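Local coordinates for protein vinylacetyl-CoA Delta-isomerase (Nitrosopumilus maritimus SCM1, PDB 6VJR) that probably dehydrates 4-hydroxybutyryl-CoA and isomerises vinylacetyl-CoA, using FAD, a [4Fe-4S] cluster and an iron ion in an assembly of four subunits, at residues D382-G385 and G386-T390; S320-K323 and D324-E328; K134-Q138 and E139-I143; V262-W266 and D267-M271. All coordinates share one frame; numbering follows the deposited sequence.

Contact 1. Residues D382-G385 and G386-T390; sequences DIAG and GLVVT. With FAD (flavin-adenine dinucleotide), chain V.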
loop_
_atom_site.group_PDB
_atom_site.type_symbol
_atom_site.label_atom_id
_atom_site.label_comp_id
_atom_site.label_asym_id
_atom_site.label_seq_id
_atom_site.Cartn_x
_atom_site.Cartn_y
_atom_site.Cartn_z
ATOM N N ASP A 382 -3.110 5.170 16.007
ATOM C CA ASP A 382 -4.053 4.059 16.269
ATOM C C ASP A 382 -3.824 3.495 17.678
ATOM O O ASP A 382 -4.728 3.364 18.528
ATOM C CB ASP A 382 -3.860 2.978 15.223
ATOM C CG ASP A 382 -4.731 1.727 15.330
ATOM O OD1 ASP A 382 -5.550 1.604 16.309
ATOM O OD2 ASP A 382 -4.600 0.857 14.434
ATOM N N ILE A 383 -2.555 3.165 17.974
ATOM C CA ILE A 383 -2.235 2.546 19.258
ATOM C C ILE A 383 -2.541 3.493 20.420
ATOM O O ILE A 383 -2.928 3.054 21.494
ATOM C CB ILE A 383 -0.772 2.070 19.249
ATOM C CG1 ILE A 383 -0.571 0.967 18.197
ATOM C CG2 ILE A 383 -0.359 1.625 20.640
ATOM C CD1 ILE A 383 0.839 0.630 17.865
ATOM N N ALA A 384 -2.331 4.799 20.238
ATOM C CA ALA A 384 -2.477 5.759 21.339
ATOM C C ALA A 384 -3.930 5.933 21.792
ATOM O O ALA A 384 -4.198 6.101 22.993
ATOM C CB ALA A 384 -1.904 7.074 20.922
ATOM N N GLY A 385 -4.862 5.938 20.846
ATOM C CA GLY A 385 -6.248 6.289 21.161
ATOM C C GLY A 385 -6.553 7.780 20.989
ATOM O O GLY A 385 -5.682 8.603 20.676
ATOM N N GLY A 386 -7.845 8.113 21.168
ATOM C CA GLY A 386 -8.321 9.457 20.914
ATOM C C GLY A 386 -7.683 10.564 21.748
ATOM O O GLY A 386 -7.661 11.740 21.317
ATOM N N LEU A 387 -7.224 10.225 22.970
ATOM C CA LEU A 387 -6.673 11.228 23.880
ATOM C C LEU A 387 -5.419 11.878 23.299
ATOM O O LEU A 387 -5.059 12.962 23.706
ATOM C CB LEU A 387 -6.408 10.529 25.213
ATOM C CG LEU A 387 -6.515 11.317 26.500
ATOM C CD1 LEU A 387 -7.792 12.109 26.628
ATOM C CD2 LEU A 387 -6.283 10.346 27.631
ATOM N N VAL A 388 -4.789 11.262 22.299
ATOM C CA VAL A 388 -3.643 11.856 21.631
ATOM C C VAL A 388 -3.992 13.229 21.050
ATOM O O VAL A 388 -3.114 14.084 20.961
ATOM C CB VAL A 388 -2.992 10.850 20.652
ATOM C CG1 VAL A 388 -3.788 10.686 19.372
ATOM C CG2 VAL A 388 -1.542 11.196 20.342
ATOM N N VAL A 389 -5.277 13.464 20.680
ATOM C CA VAL A 389 -5.705 14.746 20.179
ATOM C C VAL A 389 -6.738 15.450 21.056
ATOM O O VAL A 389 -7.062 16.574 20.730
ATOM C CB VAL A 389 -6.190 14.663 18.722
ATOM C CG1 VAL A 389 -5.038 14.327 17.776
ATOM C CG2 VAL A 389 -7.388 13.722 18.534
ATOM N N THR A 390 -7.278 14.826 22.088
ATOM C CA THR A 390 -8.272 15.506 22.884
ATOM C C THR A 390 -7.810 15.801 24.310
ATOM O O THR A 390 -8.584 16.288 25.125
ATOM C CB THR A 390 -9.578 14.711 22.941
ATOM O OG1 THR A 390 -9.432 13.566 23.781
ATOM C CG2 THR A 390 -10.133 14.289 21.593
HETATM P PA FAD V . -8.450 3.113 23.086
HETATM O O1A FAD V . -9.637 2.252 23.284
HETATM O O2A FAD V . -7.532 3.356 24.234
HETATM O O5B FAD V . -7.697 2.520 21.825
HETATM C C5B FAD V . -6.253 2.601 21.731
HETATM C C4B FAD V . -5.729 1.367 21.038
HETATM O O4B FAD V . -5.916 0.246 21.930
HETATM C C3B FAD V . -6.448 0.980 19.719
HETATM O O3B FAD V . -5.524 0.381 18.807
HETATM C C2B FAD V . -7.506 -0.056 20.184
HETATM O O2B FAD V . -7.941 -0.987 19.210
HETATM C C1B FAD V . -6.736 -0.747 21.304
HETATM N N9A FAD V . -7.567 -1.394 22.306
HETATM C C8A FAD V . -8.350 -0.799 23.260
HETATM N N7A FAD V . -8.979 -1.657 24.032
HETATM C C5A FAD V . -8.596 -2.894 23.564
HETATM C C6A FAD V . -8.908 -4.200 23.992
HETATM N N6A FAD V . -9.697 -4.453 25.029
HETATM N N1A FAD V . -8.379 -5.238 23.295
HETATM C C2A FAD V . -7.570 -4.936 22.268
HETATM N N3A FAD V . -7.209 -3.753 21.776
HETATM C C4A FAD V . -7.720 -2.751 22.497
HETATM N N1 FAD V . -16.982 9.431 21.311
HETATM C C2 FAD V . -18.242 9.830 21.668
HETATM O O2 FAD V . -18.968 9.175 22.414
HETATM N N3 FAD V . -18.735 11.026 21.191
HETATM C C4 FAD V . -18.132 11.898 20.327
HETATM O O4 FAD V . -18.648 12.981 20.031
HETATM C C4X FAD V . -16.787 11.526 20.027
HETATM N N5 FAD V . -16.072 12.347 19.241
HETATM C C5X FAD V . -14.724 12.091 19.102
HETATM C C6 FAD V . -13.884 13.015 18.470
HETATM C C7 FAD V . -12.506 12.810 18.377
HETATM C C7M FAD V . -11.610 13.867 17.783
HETATM C C8 FAD V . -11.978 11.556 18.692
HETATM C C8M FAD V . -10.506 11.278 18.592
HETATM C C9 FAD V . -12.789 10.633 19.323
HETATM C C9A FAD V . -14.166 10.874 19.527
HETATM N N10 FAD V . -14.994 9.965 20.191
HETATM C C10 FAD V . -16.291 10.285 20.557
HETATM C "C1'" FAD V . -14.352 8.828 20.869
HETATM C "C2'" FAD V . -13.972 7.628 20.022
HETATM O "O2'" FAD V . -15.145 6.842 19.848
HETATM C "C3'" FAD V . -12.887 6.845 20.739
HETATM O "O3'" FAD V . -11.707 7.618 20.594
HETATM C "C4'" FAD V . -12.721 5.407 20.230
HETATM O "O4'" FAD V . -13.803 4.555 20.587
HETATM C "C5'" FAD V . -11.420 4.790 20.690
HETATM O "O5'" FAD V . -11.450 4.749 22.147
HETATM P P FAD V . -10.214 5.364 22.949
HETATM O O1P FAD V . -9.971 6.734 22.529
HETATM O O2P FAD V . -10.485 5.091 24.378
HETATM O O3P FAD V . -8.940 4.544 22.517
#
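A chi1 of 76° places Val388 CG1 between its own backbone N and carbonyl carbon, where it presses on Gly385 O at 3.1 Å. The backbone of the turn brings Val388 CB within 3.9 Å of Ala384 CB, the one apolar pair of side chains that spans the turn. Val388 N also reaches back to Gly385 O, 3.2 Å away and with an N-H...O angle of 162°. Gly385 is where helix 372-384 stops: its phi of 91° breaks the helical path, and after Gly386 a short, weakly bonded helix begins. This glycine-containing turn between helix 372-384 and the short weak helix 387-390, in the C-terminal, acyl-CoA dehydrogenase-like part of the chain, cradles the FAD pyrophosphate. Gly386 N donates to FAD O1P at 2.9 Å, and the helix start behind it would probably favour the negative phosphate. Both glycines lie against the cofactor: a CB on Gly385 would run into FAD O3P and one on Gly386 into FAD O3'. On the adenosine side, Asp382 OD1 accepts the ribose hydroxyl FAD O3B at 2.8 Å, while OD2 is salt-bridged to Lys325. At the flavin end, Val389 CG2 meets the ring methyl FAD C8M at 4.0 Å, and Thr390 OG1 is hydrogen-bonded to His186 of the second subunit, which supplies Lys151, Arg154 and other FAD ligands.

Contact 2. Residues S320-K323 and D324-E328; sequences SHIK and DKIIE. With FAD (flavin-adenine dinucleotide), chain V.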
loop_
_atom_site.group_PDB
_atom_site.type_symbol
_atom_site.label_atom_id
_atom_site.label_comp_id
_atom_site.label_asym_id
_atom_site.label_seq_id
_atom_site.Cartn_x
_atom_site.Cartn_y
_atom_site.Cartn_z
ATOM N N SER A 320 -2.761 -8.980 20.260
ATOM C CA SER A 320 -2.185 -9.336 18.966
ATOM C C SER A 320 -2.064 -8.147 18.014
ATOM O O SER A 320 -0.992 -7.942 17.441
ATOM C CB SER A 320 -2.927 -10.469 18.320
ATOM O OG SER A 320 -2.859 -11.554 19.227
ATOM N N HIS A 321 -3.173 -7.420 17.771
ATOM C CA HIS A 321 -3.162 -6.382 16.756
ATOM C C HIS A 321 -2.128 -5.302 17.080
ATOM O O HIS A 321 -1.541 -4.750 16.175
ATOM C CB HIS A 321 -4.544 -5.844 16.463
ATOM C CG HIS A 321 -5.070 -4.865 17.436
ATOM N ND1 HIS A 321 -5.003 -3.483 17.291
ATOM C CD2 HIS A 321 -5.644 -5.110 18.612
ATOM C CE1 HIS A 321 -5.548 -2.934 18.340
ATOM N NE2 HIS A 321 -5.980 -3.918 19.164
ATOM N N ILE A 322 -1.956 -4.962 18.359
ATOM C CA ILE A 322 -0.992 -3.932 18.723
ATOM C C ILE A 322 0.407 -4.474 18.505
ATOM O O ILE A 322 1.260 -3.779 17.923
ATOM C CB ILE A 322 -1.240 -3.414 20.152
ATOM C CG1 ILE A 322 -2.565 -2.631 20.176
ATOM C CG2 ILE A 322 -0.032 -2.610 20.654
ATOM C CD1 ILE A 322 -2.930 -1.963 21.481
ATOM N N LYS A 323 0.670 -5.709 18.933
ATOM C CA LYS A 323 2.001 -6.259 18.690
ATOM C C LYS A 323 2.313 -6.263 17.188
ATOM O O LYS A 323 3.429 -5.942 16.765
ATOM C CB LYS A 323 2.048 -7.695 19.205
ATOM C CG LYS A 323 2.046 -7.856 20.710
ATOM C CD LYS A 323 2.270 -9.273 21.228
ATOM C CE LYS A 323 1.307 -10.298 20.779
ATOM N NZ LYS A 323 1.540 -11.546 21.517
ATOM N N ASP A 324 1.308 -6.597 16.363
ATOM C CA ASP A 324 1.526 -6.670 14.938
ATOM C C ASP A 324 1.818 -5.296 14.338
ATOM O O ASP A 324 2.650 -5.207 13.438
ATOM C CB ASP A 324 0.377 -7.346 14.256
ATOM C CG ASP A 324 0.812 -7.912 12.912
ATOM O OD1 ASP A 324 1.804 -8.707 12.892
ATOM O OD2 ASP A 324 0.156 -7.562 11.920
ATOM N N LYS A 325 1.162 -4.246 14.849
ATOM C CA LYS A 325 1.421 -2.893 14.399
ATOM C C LYS A 325 2.812 -2.413 14.785
ATOM O O LYS A 325 3.480 -1.742 13.975
ATOM C CB LYS A 325 0.287 -1.983 14.869
ATOM C CG LYS A 325 -1.054 -2.260 14.175
ATOM C CD LYS A 325 -2.225 -1.654 14.917
ATOM C CE LYS A 325 -3.484 -2.149 14.235
ATOM N NZ LYS A 325 -4.738 -1.821 14.865
ATOM N N ILE A 326 3.271 -2.775 15.985
ATOM C CA ILE A 326 4.617 -2.387 16.384
ATOM C C ILE A 326 5.656 -3.124 15.529
ATOM O O ILE A 326 6.712 -2.574 15.187
ATOM C CB ILE A 326 4.782 -2.596 17.896
ATOM C CG1 ILE A 326 3.864 -1.671 18.660
ATOM C CG2 ILE A 326 6.229 -2.425 18.342
ATOM C CD1 ILE A 326 3.794 -1.967 20.137
ATOM N N ILE A 327 5.395 -4.384 15.213
ATOM C CA ILE A 327 6.248 -5.091 14.253
ATOM C C ILE A 327 6.275 -4.371 12.906
ATOM O O ILE A 327 7.328 -4.191 12.287
ATOM C CB ILE A 327 5.869 -6.567 14.136
ATOM C CG1 ILE A 327 6.088 -7.345 15.434
ATOM C CG2 ILE A 327 6.574 -7.204 12.956
ATOM C CD1 ILE A 327 5.364 -8.684 15.507
ATOM N N GLU A 328 5.120 -3.938 12.420
ATOM C CA GLU A 328 5.099 -3.256 11.136
ATOM C C GLU A 328 5.950 -1.986 11.175
ATOM O O GLU A 328 6.657 -1.652 10.235
ATOM C CB GLU A 328 3.686 -2.915 10.694
ATOM C CG GLU A 328 3.589 -2.477 9.230
ATOM C CD GLU A 328 3.982 -3.530 8.186
ATOM O OE1 GLU A 328 3.896 -4.752 8.496
ATOM O OE2 GLU A 328 4.403 -3.169 7.051
HETATM P PA FAD V . -8.450 3.113 23.086
HETATM O O1A FAD V . -9.637 2.252 23.284
HETATM O O2A FAD V . -7.532 3.356 24.234
HETATM O O5B FAD V . -7.697 2.520 21.825
HETATM C C5B FAD V . -6.253 2.601 21.731
HETATM C C4B FAD V . -5.729 1.367 21.038
HETATM O O4B FAD V . -5.916 0.246 21.930
HETATM C C3B FAD V . -6.448 0.980 19.719
HETATM O O3B FAD V . -5.524 0.381 18.807
HETATM C C2B FAD V . -7.506 -0.056 20.184
HETATM O O2B FAD V . -7.941 -0.987 19.210
HETATM C C1B FAD V . -6.736 -0.747 21.304
HETATM N N9A FAD V . -7.567 -1.394 22.306
HETATM C C8A FAD V . -8.350 -0.799 23.260
HETATM N N7A FAD V . -8.979 -1.657 24.032
HETATM C C5A FAD V . -8.596 -2.894 23.564
HETATM C C6A FAD V . -8.908 -4.200 23.992
HETATM N N6A FAD V . -9.697 -4.453 25.029
HETATM N N1A FAD V . -8.379 -5.238 23.295
HETATM C C2A FAD V . -7.570 -4.936 22.268
HETATM N N3A FAD V . -7.209 -3.753 21.776
HETATM C C4A FAD V . -7.720 -2.751 22.497
HETATM N N1 FAD V . -16.982 9.431 21.311
HETATM C C2 FAD V . -18.242 9.830 21.668
HETATM O O2 FAD V . -18.968 9.175 22.414
HETATM N N3 FAD V . -18.735 11.026 21.191
HETATM C C4 FAD V . -18.132 11.898 20.327
HETATM O O4 FAD V . -18.648 12.981 20.031
HETATM C C4X FAD V . -16.787 11.526 20.027
HETATM N N5 FAD V . -16.072 12.347 19.241
HETATM C C5X FAD V . -14.724 12.091 19.102
HETATM C C6 FAD V . -13.884 13.015 18.470
HETATM C C7 FAD V . -12.506 12.810 18.377
HETATM C C7M FAD V . -11.610 13.867 17.783
HETATM C C8 FAD V . -11.978 11.556 18.692
HETATM C C8M FAD V . -10.506 11.278 18.592
HETATM C C9 FAD V . -12.789 10.633 19.323
HETATM C C9A FAD V . -14.166 10.874 19.527
HETATM N N10 FAD V . -14.994 9.965 20.191
HETATM C C10 FAD V . -16.291 10.285 20.557
HETATM C "C1'" FAD V . -14.352 8.828 20.869
HETATM C "C2'" FAD V . -13.972 7.628 20.022
HETATM O "O2'" FAD V . -15.145 6.842 19.848
HETATM C "C3'" FAD V . -12.887 6.845 20.739
HETATM O "O3'" FAD V . -11.707 7.618 20.594
HETATM C "C4'" FAD V . -12.721 5.407 20.230
HETATM O "O4'" FAD V . -13.803 4.555 20.587
HETATM C "C5'" FAD V . -11.420 4.790 20.690
HETATM O "O5'" FAD V . -11.450 4.749 22.147
HETATM P P FAD V . -10.214 5.364 22.949
HETATM O O1P FAD V . -9.971 6.734 22.529
HETATM O O2P FAD V . -10.485 5.091 24.378
HETATM O O3P FAD V . -8.940 4.544 22.517
#
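The first turns of helix 320-345 form part of the adenosine site of FAD, and His321 and Lys325, one turn apart, carry it. NE2 of His321 donates to FAD N3A at 2.9 Å, nearly straight at 171°. The other ring nitrogen, ND1, accepts Lys325 NZ at 3.0 Å, with the ammonium 17° out of the ring plane. The two bonds, at the two ring nitrogens, would fix the ring's rotation and are consistent with a neutral imidazole protonated on NE2. Lys325 reaches it as an extended chain, its CG passing His321 O at 3.2 Å, and NZ has a second partner in Asp382. Ile322 CG1 lies over the rim of one face of the imidazole, 3.5 Å above the plane, and CD1 lies 3.7 Å from the ribose FAD O4B. A phenylalanine in place of His321 would probably leave adenine N3A without its donor and Lys325 NZ without its ring acceptor. Asp324 and Glu328 form salt bridges with Arg455 of the third subunit. Within the chain, Ile322 and Ile326 pack on helix 295-314, while Lys325 and Ile326 touch Ile383 of helix 372-384.

Contact 3. Residues K134-Q138 and E139-I143; sequences KMVQQ and ENLVI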
loop_
_atom_site.group_PDB
_atom_site.type_symbol
_atom_site.label_atom_id
_atom_site.label_comp_id
_atom_site.label_asym_id
_atom_site.label_seq_id
_atom_site.Cartn_x
_atom_site.Cartn_y
_atom_site.Cartn_z
ATOM N N LYS A 134 40.184 23.068 7.021
ATOM C CA LYS A 134 41.149 23.115 8.108
ATOM C C LYS A 134 40.674 24.057 9.211
ATOM O O LYS A 134 40.690 23.704 10.388
ATOM C CB LYS A 134 42.500 23.535 7.551
ATOM C CG LYS A 134 43.476 23.895 8.641
ATOM C CD LYS A 134 44.866 24.190 8.112
ATOM C CE LYS A 134 45.831 24.532 9.190
ATOM N NZ LYS A 134 47.140 24.708 8.579
ATOM N N MET A 135 40.242 25.266 8.830
ATOM C CA MET A 135 39.734 26.231 9.798
ATOM C C MET A 135 38.589 25.618 10.616
ATOM O O MET A 135 38.648 25.589 11.838
ATOM C CB MET A 135 39.278 27.515 9.097
ATOM C CG MET A 135 38.696 28.568 10.029
ATOM S SD MET A 135 38.104 30.040 9.168
ATOM C CE MET A 135 36.586 29.475 8.387
ATOM N N VAL A 136 37.531 25.126 9.954
ATOM C CA VAL A 136 36.349 24.724 10.689
ATOM C C VAL A 136 36.616 23.485 11.543
ATOM O O VAL A 136 36.013 23.326 12.599
ATOM C CB VAL A 136 35.108 24.589 9.787
ATOM C CG1 VAL A 136 34.808 25.884 9.061
ATOM C CG2 VAL A 136 35.206 23.488 8.768
ATOM N N GLN A 137 37.493 22.606 11.072
ATOM C CA GLN A 137 37.939 21.460 11.858
ATOM C C GLN A 137 38.696 21.854 13.132
ATOM O O GLN A 137 38.488 21.268 14.191
ATOM C CB GLN A 137 38.782 20.517 11.010
ATOM C CG GLN A 137 37.955 19.662 10.053
ATOM C CD GLN A 137 38.758 18.550 9.398
ATOM O OE1 GLN A 137 40.001 18.444 9.535
ATOM N NE2 GLN A 137 38.022 17.759 8.631
ATOM N N GLN A 138 39.631 22.793 13.001
ATOM C CA GLN A 138 40.398 23.278 14.134
ATOM C C GLN A 138 39.497 23.913 15.191
ATOM O O GLN A 138 39.697 23.683 16.382
ATOM C CB GLN A 138 41.409 24.335 13.697
ATOM C CG GLN A 138 42.483 23.825 12.756
ATOM C CD GLN A 138 43.468 24.908 12.361
ATOM O OE1 GLN A 138 43.113 25.997 11.884
ATOM N NE2 GLN A 138 44.728 24.635 12.615
ATOM N N GLU A 139 38.522 24.706 14.749
ATOM C CA GLU A 139 37.675 25.486 15.637
ATOM C C GLU A 139 36.441 24.699 16.103
ATOM O O GLU A 139 35.854 25.063 17.113
ATOM C CB GLU A 139 37.307 26.804 14.961
ATOM C CG GLU A 139 38.529 27.649 14.626
ATOM C CD GLU A 139 38.278 29.030 14.044
ATOM O OE1 GLU A 139 39.246 29.667 13.532
ATOM O OE2 GLU A 139 37.113 29.474 14.084
ATOM N N ASN A 140 36.103 23.598 15.425
ATOM C CA ASN A 140 34.996 22.706 15.780
ATOM C C ASN A 140 33.644 23.403 15.652
ATOM O O ASN A 140 32.901 23.475 16.627
ATOM C CB ASN A 140 35.184 22.045 17.139
ATOM C CG ASN A 140 34.333 20.811 17.297
ATOM O OD1 ASN A 140 33.720 20.320 16.339
ATOM N ND2 ASN A 140 34.252 20.301 18.500
ATOM N N LEU A 141 33.350 23.910 14.441
ATOM C CA LEU A 141 32.212 24.789 14.172
ATOM C C LEU A 141 31.031 24.030 13.562
ATOM O O LEU A 141 31.161 22.902 13.089
ATOM C CB LEU A 141 32.663 25.932 13.250
ATOM C CG LEU A 141 33.852 26.731 13.795
ATOM C CD1 LEU A 141 34.193 27.913 12.892
ATOM C CD2 LEU A 141 33.603 27.193 15.225
ATOM N N VAL A 142 29.883 24.694 13.576
ATOM C CA VAL A 142 28.642 24.220 12.958
ATOM C C VAL A 142 28.479 24.930 11.617
ATOM O O VAL A 142 28.536 26.172 11.546
ATOM C CB VAL A 142 27.453 24.491 13.901
ATOM C CG1 VAL A 142 26.112 24.179 13.240
ATOM C CG2 VAL A 142 27.604 23.734 15.227
ATOM N N ILE A 143 28.268 24.112 10.567
ATOM C CA ILE A 143 28.214 24.591 9.196
ATOM C C ILE A 143 26.822 24.302 8.633
ATOM O O ILE A 143 26.392 23.158 8.628
ATOM C CB ILE A 143 29.262 23.878 8.334
ATOM C CG1 ILE A 143 30.667 23.823 8.982
ATOM C CG2 ILE A 143 29.278 24.480 6.922
ATOM C CD1 ILE A 143 31.271 25.162 9.314
HETATM O O HOH W 1 41.611 28.236 13.139
#
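Regular alpha-helical bonding runs as far as Glu139, whose N donates to Met135 O at 3.0 Å, before Asn140 takes a positive phi of 65° and the chain swings away. Val136 O then receives two donors: Leu141 N at 3.3 Å, in the carbonyl plane and with an N-H...O angle of 155°, and Asn140 N at 2.8 Å, a weak bond because its angle is poor. A left-handed residue followed by a six-to-one bond is what a Schellman motif shows at a helix C-terminus, although the inner pair, Asn140 N and Gln137 O, is long at 3.6 Å. The hydrophobic contact that usually accompanies the motif is present but slack, Val136 CG1 to Leu141 CD1 being 4.4 Å. Tighter is Ile143, at the start of strand 143-146: its chi2 of -58° bends CD1 onto Val136 CG1 at 3.6 Å, the two side chains crossing at about a right angle. Trp195 of strand 195-198 backs both Leu141 and Ile143. On the exposed flank one water donates to Gln138 OE1 at 3.0 Å and to Glu139 OE1 at 2.8 Å, joining two neighbouring side chains that do not bond directly. The side-chain ND2 of Asn140 donates to Ile2 O; inside the last turn, the side-chain amide of Gln137 bonds to Leu71 O and to the hydroxyls of Thr63 and Ser60.

Contact 4. Residues V262-W266 and D267-M271; sequences VFIPW and DKVFM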
loop_
_atom_site.group_PDB
_atom_site.type_symbol
_atom_site.label_atom_id
_atom_site.label_comp_id
_atom_site.label_asym_id
_atom_site.label_seq_id
_atom_site.Cartn_x
_atom_site.Cartn_y
_atom_site.Cartn_z
ATOM N N VAL A 262 25.735 40.755 -0.061
ATOM C CA VAL A 262 26.632 40.185 0.912
ATOM C C VAL A 262 27.989 39.943 0.259
ATOM O O VAL A 262 28.078 39.351 -0.809
ATOM C CB VAL A 262 26.013 38.888 1.478
ATOM C CG1 VAL A 262 26.937 38.172 2.451
ATOM C CG2 VAL A 262 24.713 39.144 2.180
ATOM N N PHE A 263 29.054 40.344 0.944
ATOM C CA PHE A 263 30.405 40.199 0.448
ATOM C C PHE A 263 30.987 38.848 0.818
ATOM O O PHE A 263 30.879 38.411 1.966
ATOM C CB PHE A 263 31.276 41.286 1.058
ATOM C CG PHE A 263 32.731 41.159 0.654
ATOM C CD1 PHE A 263 33.121 41.445 -0.652
ATOM C CD2 PHE A 263 33.702 40.776 1.570
ATOM C CE1 PHE A 263 34.462 41.349 -1.034
ATOM C CE2 PHE A 263 35.034 40.683 1.177
ATOM C CZ PHE A 263 35.404 40.968 -0.115
ATOM N N ILE A 264 31.613 38.221 -0.174
ATOM C CA ILE A 264 32.342 36.979 0.017
ATOM C C ILE A 264 33.741 37.174 -0.532
ATOM O O ILE A 264 33.885 37.351 -1.739
ATOM C CB ILE A 264 31.671 35.775 -0.660
ATOM C CG1 ILE A 264 30.172 35.752 -0.375
ATOM C CG2 ILE A 264 32.373 34.488 -0.238
ATOM C CD1 ILE A 264 29.425 34.594 -0.999
ATOM N N PRO A 265 34.788 37.117 0.318
ATOM C CA PRO A 265 36.135 37.307 -0.171
ATOM C C PRO A 265 36.554 36.105 -1.014
ATOM O O PRO A 265 36.040 35.012 -0.847
ATOM C CB PRO A 265 36.968 37.445 1.103
ATOM C CG PRO A 265 36.201 36.674 2.129
ATOM C CD PRO A 265 34.740 36.843 1.762
ATOM N N TRP A 266 37.517 36.293 -1.910
ATOM C CA TRP A 266 37.929 35.226 -2.807
ATOM C C TRP A 266 38.255 33.933 -2.070
ATOM O O TRP A 266 37.996 32.853 -2.584
ATOM C CB TRP A 266 39.118 35.688 -3.655
ATOM C CG TRP A 266 38.736 36.748 -4.641
ATOM C CD1 TRP A 266 39.318 37.971 -4.782
ATOM C CD2 TRP A 266 37.674 36.688 -5.620
ATOM N NE1 TRP A 266 38.701 38.667 -5.780
ATOM C CE2 TRP A 266 37.694 37.918 -6.312
ATOM C CE3 TRP A 266 36.730 35.729 -5.988
ATOM C CZ2 TRP A 266 36.809 38.217 -7.339
ATOM C CZ3 TRP A 266 35.865 36.018 -7.024
ATOM C CH2 TRP A 266 35.904 37.246 -7.680
ATOM N N ASP A 267 38.853 34.020 -0.879
ATOM C CA ASP A 267 39.290 32.800 -0.220
ATOM C C ASP A 267 38.116 31.936 0.237
ATOM O O ASP A 267 38.317 30.788 0.613
ATOM C CB ASP A 267 40.149 33.074 1.000
ATOM C CG ASP A 267 39.546 34.045 2.001
ATOM O OD1 ASP A 267 39.692 35.260 1.813
ATOM O OD2 ASP A 267 38.927 33.589 2.952
ATOM N N LYS A 268 36.906 32.486 0.235
ATOM C CA LYS A 268 35.726 31.747 0.653
ATOM C C LYS A 268 34.820 31.452 -0.539
ATOM O O LYS A 268 33.681 31.024 -0.347
ATOM C CB LYS A 268 34.983 32.513 1.758
ATOM C CG LYS A 268 35.729 32.765 3.050
ATOM C CD LYS A 268 35.964 31.531 3.883
ATOM C CE LYS A 268 36.597 31.779 5.206
ATOM N NZ LYS A 268 37.980 32.165 5.023
ATOM N N VAL A 269 35.305 31.716 -1.766
ATOM C CA VAL A 269 34.538 31.438 -2.984
ATOM C C VAL A 269 35.019 30.109 -3.589
ATOM O O VAL A 269 36.197 29.958 -3.913
ATOM C CB VAL A 269 34.675 32.588 -3.997
ATOM C CG1 VAL A 269 34.147 32.255 -5.380
ATOM C CG2 VAL A 269 34.049 33.871 -3.482
ATOM N N PHE A 270 34.095 29.150 -3.726
ATOM C CA PHE A 270 34.427 27.802 -4.155
ATOM C C PHE A 270 33.891 27.465 -5.555
ATOM O O PHE A 270 34.081 26.345 -6.034
ATOM C CB PHE A 270 33.983 26.787 -3.104
ATOM C CG PHE A 270 34.373 27.084 -1.664
ATOM C CD1 PHE A 270 35.655 27.533 -1.360
ATOM C CD2 PHE A 270 33.467 26.924 -0.626
ATOM C CE1 PHE A 270 36.009 27.825 -0.059
ATOM C CE2 PHE A 270 33.844 27.197 0.676
ATOM C CZ PHE A 270 35.113 27.640 0.955
ATOM N N MET A 271 33.197 28.403 -6.195
ATOM C CA MET A 271 32.734 28.297 -7.571
ATOM C C MET A 271 32.377 29.719 -7.985
ATOM O O MET A 271 31.692 30.422 -7.242
ATOM C CB MET A 271 31.479 27.417 -7.701
ATOM C CG MET A 271 30.821 27.389 -9.124
ATOM S SD MET A 271 29.196 26.637 -9.166
ATOM C CE MET A 271 29.714 24.922 -9.016
#
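Val269 CG2 is the tight centre of this turn. It meets Ile264 CG2 at 3.7 Å, the two side chains crossing at about a right angle, and rests 3.5 Å from Pro265 O. Trp266 runs alongside Val269, pointing the same way, with CE3 at 4.1 Å from that methyl group in an oblique approach to the ring. Two successive i to i+3 bonds define a 3-10 turn here: Lys268 N to Pro265 O at 2.9 Å and Val269 N to Trp266 O at 3.0 Å. Contacts are sparser on the solvent side, where Asp267 is exposed and Lys268 CG passes Pro265 CG at 4.0 Å. Lys268, bent at chi2 (-70°) and again at chi4, folds back so that NZ forms a 2.7 Å salt bridge with Asp267 OD2. An alanine at Lys268 would probably leave the exposed Asp267 carboxylate without its mate and Pro265 CG without its aliphatic neighbour. Strand 262-265 pairs with strand 177-188, whose Val178 touches Ile264, Trp266 and Val269. Beyond the turn, strand 269-272 lies outermost, within this chain, in the four-stranded sheet, where Phe270 and Met271 face Val214 in a classic beta bulge, and helix 125-139 meets Trp266, Lys268 and Phe270.

Along the chain the order is contact 3, contact 4, contact 2, contact 1, and the four fall into two clusters at opposite sides of the chain's centre. Contacts 1 and 2, centres 16 Å apart, share the C-terminal part of the chain and one FAD, helices 372-384 and 320-345 lying against each other beside the cofactor. Contacts 3 and 4, centres 17 Å apart in the N-terminal part, flank the four-stranded sheet, whose outermost strands within this chain, 143-146 and 269-272, follow their turns; Met135 touches Lys268. The clusters lie 45 to 54 Å apart between centres, and the FAD at contacts 1 and 2 is completed by N-terminal residues of the second subunit, such as Thr148 and Thr188.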